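Local coordinates for protein putative laminarinase (Phanerochaete chrysosporium, PDB 2W52) that probably hydrolyses O-glycosidic bonds of beta-glucans such as laminarin, as a secreted fungal glycoside hydrolase of family 16, at residues 102-107 against 114-119. Sequence-based numbering, arbitrary orientation.
Sequences AWETDE and GEVDII. With BGC (beta-D-glucopyranose), chain D.
Trp-103 crosses the extended chain of Glu-115 at a slant, its ring and the carboxylate 46° apart, with Trp-103 CE3 3.5 Å from Glu-115 OE2. Because CG of Trp-103 is wedged between its backbone N and carbonyl carbon (chi1 52°), the indole stands off the sheet into the cleft, toward the glucose; Asp-117 runs alongside, its OD1 3.5 Å from Trp-103 CB. Trp-103 and Glu-115 line the sugar-binding cleft: O1 of the bound beta-D-glucopyranose donates to Glu-115 OE2 (2.9 Å), its O5 lies 3.3 Å from Trp-103 CH2, and its O6 sits at the ring edge, in plane. The E-x-D-x-x-E pattern of Glu-115 and Asp-117 is consistent with the catalytic motif of family 16. Trp-110 NE1 is hydrogen-bonded to Glu-115 OE1, and Asn-250 OD1 to Trp-103 NE1. With an alanine at Trp-103, the glucose would probably lose its aromatic neighbour and Asn-250 OD1 its indole donor. Thr-105 OG1 donates to Gly-114 O (2.7 Å) on a lone pair, in the carbonyl plane. On the other face Glu-104 CB packs beside Val-116 CG1 (3.7 Å). A classic bulge interrupts the ladder at Ala-102, whose O accepts from both Ile-118 N and Ile-119 N. The antiparallel hairpin of strands 98-105 and 115-120 lies between strands 246-253 and 129-133; its Glu-104 and Ile-119 face, joined by Ile-118, packs on strand 185-191 of the beta-sandwich's second sheet.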
ATOM      1  N   ALA A 102      -0.798   0.614  -0.004  1.00  5.61           N
ATOM      2  CA  ALA A 102      -0.369   1.471  -1.118  1.00  5.49           C
ATOM      3  C   ALA A 102       0.288   0.548  -2.108  1.00  5.47           C
ATOM      4  O   ALA A 102       1.162  -0.208  -1.744  1.00  5.86           O
ATOM      5  CB  ALA A 102       0.633   2.525  -0.664  1.00  5.66           C
ATOM      6  N   TRP A 103      -0.158   0.561  -3.364  1.00  5.23           N
ATOM      7  CA  TRP A 103       0.225  -0.544  -4.267  1.00  4.64           C
ATOM      8  C   TRP A 103      -0.032  -0.138  -5.708  1.00  5.09           C
ATOM      9  O   TRP A 103      -0.525   0.955  -5.957  1.00  5.03           O
ATOM     10  CB  TRP A 103      -0.580  -1.830  -3.930  1.00  5.75           C
ATOM     11  CG  TRP A 103      -2.087  -1.672  -3.863  1.00  6.94           C
ATOM     12  CD1 TRP A 103      -2.828  -0.850  -3.027  1.00  6.45           C
ATOM     13  CD2 TRP A 103      -3.035  -2.458  -4.587  1.00  5.93           C
ATOM     14  NE1 TRP A 103      -4.188  -1.058  -3.243  1.00  7.15           N
ATOM     15  CE2 TRP A 103      -4.333  -2.040  -4.191  1.00  6.76           C
ATOM     16  CE3 TRP A 103      -2.907  -3.475  -5.531  1.00  6.55           C
ATOM     17  CZ2 TRP A 103      -5.507  -2.645  -4.701  1.00  6.52           C
ATOM     18  CZ3 TRP A 103      -4.074  -4.078  -6.046  1.00  6.34           C
ATOM     19  CH2 TRP A 103      -5.352  -3.640  -5.642  1.00  7.25           C
ATOM     20  N   GLU A 104       0.343  -1.008  -6.650  1.00  4.70           N
ATOM     21  CA  GLU A 104       0.052  -0.789  -8.065  1.00  5.68           C
ATOM     22  C   GLU A 104      -0.503  -2.077  -8.673  1.00  5.76           C
ATOM     23  O   GLU A 104      -0.089  -3.168  -8.305  1.00  6.23           O
ATOM     24  CB  GLU A 104       1.321  -0.428  -8.840  1.00  6.59           C
ATOM     25  CG  GLU A 104       1.978   0.880  -8.335  1.00  6.94           C
ATOM     26  CD  GLU A 104       3.106   1.364  -9.219  1.00  7.95           C
ATOM     27  OE1 GLU A 104       3.534   0.627 -10.123  1.00  8.22           O
ATOM     28  OE2 GLU A 104       3.589   2.505  -8.991  1.00  6.65           O
ATOM     29  N   THR A 105      -1.428  -1.920  -9.600  1.00  6.30           N
ATOM     30  CA  THR A 105      -1.918  -3.073 -10.356  1.00  5.83           C
ATOM     31  C   THR A 105      -2.633  -2.593 -11.620  1.00  5.97           C
ATOM     32  O   THR A 105      -2.852  -1.399 -11.821  1.00  5.43           O
ATOM     33  CB  THR A 105      -2.882  -3.929  -9.486  1.00  6.83           C
ATOM     34  OG1 THR A 105      -3.070  -5.228 -10.078  1.00  6.14           O
ATOM     35  CG2 THR A 105      -4.242  -3.221  -9.288  1.00  7.09           C
ATOM     36  N   ASP A 106      -3.005  -3.557 -12.453  1.00  7.07           N
ATOM     37  CA  ASP A 106      -3.938  -3.357 -13.547  1.00  7.03           C
ATOM     38  C   ASP A 106      -5.195  -4.179 -13.181  1.00  6.98           C
ATOM     39  O   ASP A 106      -5.219  -5.387 -13.331  1.00  7.86           O
ATOM     40  CB  ASP A 106      -3.280  -3.883 -14.839  1.00  8.12           C
ATOM     41  CG  ASP A 106      -4.136  -3.677 -16.064  1.00  8.27           C
ATOM     42  OD1 ASP A 106      -5.374  -3.515 -15.918  1.00  8.28           O
ATOM     43  OD2 ASP A 106      -3.550  -3.719 -17.200  1.00 10.80           O
ATOM     44  N   GLU A 107      -6.209  -3.510 -12.631  1.00  7.33           N
ATOM     45  CA  GLU A 107      -7.427  -4.213 -12.193  1.00  7.80           C
ATOM     46  C   GLU A 107      -8.103  -4.905 -13.362  1.00  8.27           C
ATOM     47  O   GLU A 107      -8.655  -6.018 -13.201  1.00  9.25           O
ATOM     48  CB  GLU A 107      -8.427  -3.228 -11.579  1.00  7.35           C
ATOM     49  CG  GLU A 107      -7.946  -2.615 -10.276  1.00  8.48           C
ATOM     50  CD  GLU A 107      -8.675  -1.325  -9.986  1.00  8.24           C
ATOM     51  OE1 GLU A 107      -8.491  -0.384 -10.770  1.00  8.96           O
ATOM     52  OE2 GLU A 107      -9.408  -1.251  -8.970  1.00 10.28           O
ATOM     53  N   GLY A 114      -0.115  -7.943 -13.474  1.00  6.65           N
ATOM     54  CA  GLY A 114       0.747  -7.796 -12.289  1.00  6.77           C
ATOM     55  C   GLY A 114       0.132  -6.990 -11.164  1.00  7.86           C
ATOM     56  O   GLY A 114      -0.894  -6.321 -11.328  1.00  7.39           O
ATOM     57  N   GLU A 115       0.744  -7.134  -9.995  1.00  7.34           N
ATOM     58  CA  GLU A 115       0.377  -6.371  -8.804  1.00  7.31           C
ATOM     59  C   GLU A 115       1.632  -6.251  -7.948  1.00  6.93           C
ATOM     60  O   GLU A 115       2.323  -7.243  -7.720  1.00  7.37           O
ATOM     61  CB  GLU A 115      -0.708  -7.106  -8.007  1.00  7.59           C
ATOM     62  CG  GLU A 115      -0.955  -6.497  -6.612  1.00  6.81           C
ATOM     63  CD  GLU A 115      -2.049  -7.199  -5.792  1.00  9.28           C
ATOM     64  OE1 GLU A 115      -2.702  -8.147  -6.308  1.00  9.70           O
ATOM     65  OE2 GLU A 115      -2.238  -6.822  -4.609  1.00 10.26           O
ATOM     66  N   VAL A 116       1.943  -5.033  -7.516  1.00  6.39           N
ATOM     67  CA  VAL A 116       3.043  -4.845  -6.538  1.00  6.08           C
ATOM     68  C   VAL A 116       2.494  -4.105  -5.325  1.00  5.93           C
ATOM     69  O   VAL A 116       1.988  -2.972  -5.451  1.00  5.00           O
ATOM     70  CB  VAL A 116       4.289  -4.105  -7.145  1.00  7.34           C
ATOM     71  CG1 VAL A 116       3.907  -2.843  -7.796  1.00  7.26           C
ATOM     72  CG2 VAL A 116       5.333  -3.814  -6.048  1.00  7.38           C
ATOM     73  N   ASP A 117       2.543  -4.800  -4.177  1.00  5.03           N
ATOM     74  CA  ASP A 117       2.083  -4.243  -2.910  1.00  4.96           C
ATOM     75  C   ASP A 117       3.290  -3.622  -2.237  1.00  5.24           C
ATOM     76  O   ASP A 117       4.274  -4.326  -1.940  1.00  5.08           O
ATOM     77  CB  ASP A 117       1.426  -5.317  -2.038  1.00  5.82           C
ATOM     78  CG  ASP A 117       0.286  -6.018  -2.780  1.00  7.07           C
ATOM     79  OD1 ASP A 117      -0.459  -5.307  -3.500  1.00  8.73           O
ATOM     80  OD2 ASP A 117       0.148  -7.243  -2.654  1.00 10.45           O
ATOM     81  N   ILE A 118       3.233  -2.309  -2.051  1.00  5.62           N
ATOM     82  CA  ILE A 118       4.406  -1.547  -1.582  1.00  5.07           C
ATOM     83  C   ILE A 118       4.347  -1.324  -0.061  1.00  5.11           C
ATOM     84  O   ILE A 118       5.318  -1.573   0.648  1.00  5.68           O
ATOM     85  CB  ILE A 118       4.520  -0.210  -2.350  1.00  5.13           C
ATOM     86  CG1 ILE A 118       4.614  -0.432  -3.868  1.00  5.10           C
ATOM     87  CG2 ILE A 118       5.675   0.662  -1.781  1.00  6.20           C
ATOM     88  CD1 ILE A 118       4.315   0.859  -4.651  1.00  6.51           C
ATOM     89  N   ILE A 119       3.177  -0.889   0.419  1.00  4.28           N
ATOM     90  CA  ILE A 119       2.880  -0.783   1.850  1.00  5.31           C
ATOM     91  C   ILE A 119       1.657  -1.660   2.084  1.00  5.78           C
ATOM     92  O   ILE A 119       0.653  -1.487   1.434  1.00  6.66           O
ATOM     93  CB  ILE A 119       2.544   0.644   2.286  1.00  4.74           C
ATOM     94  CG1 ILE A 119       3.614   1.632   1.788  1.00  6.00           C
ATOM     95  CG2 ILE A 119       2.412   0.686   3.846  1.00  6.41           C
ATOM     96  CD1 ILE A 119       3.348   3.115   2.100  1.00  7.21           C
TER
HETATM   97  C2  BGC D   1      -6.882  -8.677  -4.885  1.00 18.67           C
HETATM   98  C3  BGC D   1      -7.735  -9.174  -6.063  1.00 17.66           C
HETATM   99  C4  BGC D   1      -8.258  -8.009  -6.935  1.00 19.48           C
HETATM  100  C5  BGC D   1      -7.074  -7.145  -7.336  1.00 18.03           C
HETATM  101  C6  BGC D   1      -7.472  -5.922  -8.155  1.00 17.65           C
HETATM  102  C1  BGC D   1      -5.757  -7.811  -5.410  1.00 18.25           C
HETATM  103  O1  BGC D   1      -5.040  -7.279  -4.287  1.00 17.65           O
HETATM  104  O2  BGC D   1      -6.338  -9.744  -4.086  1.00 17.76           O
HETATM  105  O3  BGC D   1      -8.809  -9.896  -5.480  1.00 22.36           O
HETATM  106  O4  BGC D   1      -8.900  -8.452  -8.150  1.00 18.90           O
HETATM  107  O5  BGC D   1      -6.368  -6.746  -6.151  1.00 18.25           O
HETATM  108  O6  BGC D   1      -8.448  -5.142  -7.435  1.00 14.41           O
HETATM  109  O   HOH W   1      -3.022  -7.226 -13.217  1.00  7.42           O